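Multidrug resistance protein (Vibrio cholerae, PDB 1YC9) forms a trimeric outer-membrane efflux channel of the outer membrane factor family, implicated in multidrug resistance. Local coordinates at the interface of chains A and B. Residues are numbered along the deposited sequence; one frame, centred on the assembly and turned at random. Chains: chain A/B, multidrug resistance protein.

Contact 1: the interface of chains A and B. Residues chain A 399-400, 403; chain B 194, 399, 402.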
# COMPACT_ATOMS: atom_id res chain seq x y z
N LEU A 399 42.50 1.08 30.79
CA LEU A 399 42.17 1.34 29.41
C LEU A 399 42.31 0.10 28.51
O LEU A 399 41.47 -0.13 27.64
CB LEU A 399 43.07 2.40 28.83
CG LEU A 399 42.44 3.58 28.12
CD1 LEU A 399 43.32 3.96 26.97
CD2 LEU A 399 40.99 3.36 27.68
N ASP A 400 43.36 -0.69 28.72
CA ASP A 400 43.53 -1.90 27.93
C ASP A 400 42.38 -2.84 28.16
O ASP A 400 41.90 -3.49 27.23
CB ASP A 400 44.85 -2.60 28.21
CG ASP A 400 46.01 -1.71 27.98
OD1 ASP A 400 46.05 -0.96 26.98
OD2 ASP A 400 46.95 -1.66 28.79
N VAL A 403 39.07 -1.44 26.41
CA VAL A 403 39.12 -1.60 24.96
C VAL A 403 38.84 -3.03 24.59
O VAL A 403 38.05 -3.30 23.69
CB VAL A 403 40.43 -1.05 24.37
CG1 VAL A 403 40.62 -1.45 22.93
CG2 VAL A 403 40.49 0.46 24.52
N GLN B 194 44.56 -8.69 20.29
CA GLN B 194 43.68 -7.58 19.96
C GLN B 194 43.75 -7.28 18.49
O GLN B 194 42.70 -7.11 17.84
CB GLN B 194 44.03 -6.36 20.79
CG GLN B 194 42.93 -5.29 20.80
CD GLN B 194 41.71 -5.72 21.53
OE1 GLN B 194 41.67 -5.64 22.73
NE2 GLN B 194 40.70 -6.20 20.80
N LEU B 399 47.95 0.41 21.36
CA LEU B 399 46.67 1.07 21.57
C LEU B 399 46.54 2.37 20.77
O LEU B 399 45.48 2.65 20.21
CB LEU B 399 46.48 1.43 23.02
CG LEU B 399 45.19 1.00 23.70
CD1 LEU B 399 44.80 2.08 24.66
CD2 LEU B 399 44.05 0.66 22.74
N LEU B 402 45.79 1.27 17.32
CA LEU B 402 44.43 0.75 17.17
C LEU B 402 43.41 1.88 17.07
O LEU B 402 42.54 1.83 16.24
CB LEU B 402 44.12 -0.15 18.34
CG LEU B 402 42.73 -0.75 18.51
CD1 LEU B 402 42.83 -2.10 19.19
CD2 LEU B 402 41.86 0.16 19.32
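A:Leu399 and B:Leu399 meet methyl to methyl in an apolar interface that draws neighbouring subunits together on the three-fold axis of the trimer, at the periplasmic end of helix 398-433. The residue meets its own copy because it lies beside the axis; by symmetry the third subunit's Leu399 should join the cluster, which probably constricts or closes the channel here. The two side chains cross obliquely, and their CD1 atoms stand 3.3 Å apart, a close approach for two methyls. Both leucines have chi1 at -129°, off the usual staggered positions, and the fit looks slightly strained. The two branches of B:Leu399 go to different partners. CD1 faces A:Leu399 and also passes A:Asp400, whose carboxylate oxygen OD1 lies 3.9 Å from B:Leu399 CG. CD2 lies against both methyls of A:Val403, with CG2 of the valine 4.0 Å from B:Leu399 CD2; these side chains run antiparallel alongside each other. A:Val403 CG1 is anti to the backbone N (chi1 168°), which carries that methyl on toward B:Leu402, and the two side chains meet tip to tip. The amide of B:Gln194, from helix 189-223, lies beside the backbone of A:Val403 without a polar bond to it. The join therefore rests on hydrocarbon contacts beside a carboxylate. At its outer end, B:Leu402 CD2 lies 4.1 Å from A:Val403 CG1.

Contact 2: the interface of chains A and B. Residues chain A 351, 354, 357-358; chain B 218-219, 222, 228.
The imidazole of A:His354 presents one face to chain B, where B:Ala222 and B:Ala219 lie side by side beneath it. The methyl CB of B:Ala222 is 3.6 Å from A:His354 ND1 and sits below the ND1 and CG end of the ring. B:Ala219 is displaced toward the opposite end, its CA 3.5 Å from A:His354 NE2. The short alanine side chains leave the ring close against the partner helix. On the side away from the alanines the carboxylate of A:Asp358 stands off the ring plane, displaced past the CD2-NE2 edge and not stacked on the face. This nearby charge may influence the ionisation of the imidazole. At the ring edge and in its plane, ND1 donates to the side-chain carbonyl OE1 of A:Gln351 over 2.9 Å. This bond is nearly straight, 169° at the hydrogen, although the donor is tilted out of the amide carbonyl plane; it fixes the rotation of the ring from one turn earlier in the helix. CG of the histidine is anti to the backbone N (chi1 172°), which sends the ring out toward the neighbour.

Across the interface, the planes of the B:Asn218 amide and the A:Asp358 carboxylate are 27° apart, and the two side chains lie alongside with their tips pointing opposite ways. B:Asn218 ND2 gives a hydrogen bond of 2.9 Å to A:Asp358 OD1, lying in the amide plane and using the anti lone pair of the oxygen, the one turned away from OD2. Next to this polar link, the methyl of A:Ala357 touches both that amide and B:Pro228, with A:Ala357 CB 3.6 Å from B:Pro228 CB. The site is a subunit interface in the helical periplasmic barrel of this outer membrane factor, joining the middle of the long helix 326-391 of one subunit to the C-terminal turns of helix 189-223 of the next, with the 3-10 helix 228-233 closing one side.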
# COMPACT_ATOMS: atom_id res chain seq x y z
N GLN A 351 10.50 -11.67 -9.72
CA GLN A 351 10.61 -11.45 -8.31
C GLN A 351 10.87 -12.75 -7.52
O GLN A 351 11.62 -12.70 -6.54
CB GLN A 351 9.36 -10.81 -7.75
CG GLN A 351 9.51 -10.29 -6.30
CD GLN A 351 10.88 -9.58 -5.90
OE1 GLN A 351 11.65 -8.92 -6.75
NE2 GLN A 351 11.18 -9.70 -4.59
N HIS A 354 14.44 -13.64 -7.96
CA HIS A 354 15.27 -12.69 -7.22
C HIS A 354 15.33 -13.17 -5.77
O HIS A 354 16.39 -13.17 -5.14
CB HIS A 354 14.61 -11.32 -7.33
CG HIS A 354 15.21 -10.22 -6.51
ND1 HIS A 354 14.49 -9.09 -6.19
CD2 HIS A 354 16.45 -10.04 -5.98
CE1 HIS A 354 15.26 -8.25 -5.51
NE2 HIS A 354 16.45 -8.81 -5.35
N ALA A 357 17.40 -16.24 -5.55
CA ALA A 357 18.77 -15.87 -5.75
C ALA A 357 19.38 -15.24 -4.51
O ALA A 357 20.55 -15.51 -4.22
CB ALA A 357 18.95 -14.93 -6.94
N ASP A 358 18.60 -14.43 -3.79
CA ASP A 358 19.09 -13.74 -2.59
C ASP A 358 19.30 -14.72 -1.46
O ASP A 358 20.31 -14.66 -0.76
CB ASP A 358 18.14 -12.66 -2.12
CG ASP A 358 18.31 -11.34 -2.88
OD1 ASP A 358 19.02 -11.28 -3.89
OD2 ASP A 358 17.73 -10.28 -2.52
N ASN B 218 21.77 -8.82 -7.76
CA ASN B 218 20.55 -9.56 -7.89
C ASN B 218 19.37 -8.56 -8.07
O ASN B 218 18.51 -8.79 -8.92
CB ASN B 218 20.28 -10.47 -6.71
CG ASN B 218 21.31 -11.61 -6.56
OD1 ASN B 218 22.15 -11.83 -7.44
ND2 ASN B 218 21.26 -12.28 -5.45
N ALA B 219 19.35 -7.49 -7.29
CA ALA B 219 18.23 -6.57 -7.30
C ALA B 219 18.17 -5.82 -8.65
O ALA B 219 17.08 -5.61 -9.22
CB ALA B 219 18.29 -5.59 -6.14
N ALA B 222 16.72 -8.02 -11.30
CA ALA B 222 15.27 -8.05 -11.18
C ALA B 222 14.64 -6.73 -11.69
O ALA B 222 13.59 -6.74 -12.39
CB ALA B 222 14.84 -8.31 -9.73
N PRO B 228 18.38 -13.96 -12.37
CA PRO B 228 19.67 -13.73 -11.73
C PRO B 228 20.94 -14.02 -12.51
O PRO B 228 21.98 -13.61 -12.00
CB PRO B 228 19.56 -14.57 -10.45
CG PRO B 228 18.60 -15.62 -10.76
CD PRO B 228 17.60 -15.01 -11.69

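The C-alpha centres of contact 1 and contact 2 lie about 42 Å apart along the helical part of the channel, contact 1 toward the end far from the membrane barrel and contact 2 between it and the barrel. Helix 189-223 of chain B runs through both, contributing B:Gln194 near its start and the B:Asn218 to B:Ala222 stretch near its end. Chain A answers with different helices, 398-433 in contact 1 and 326-391 in contact 2. Contact 1 thus gathers the subunits at the axis by the periplasmic end, while contact 2 holds the wall of the same helical tube nearer the barrel.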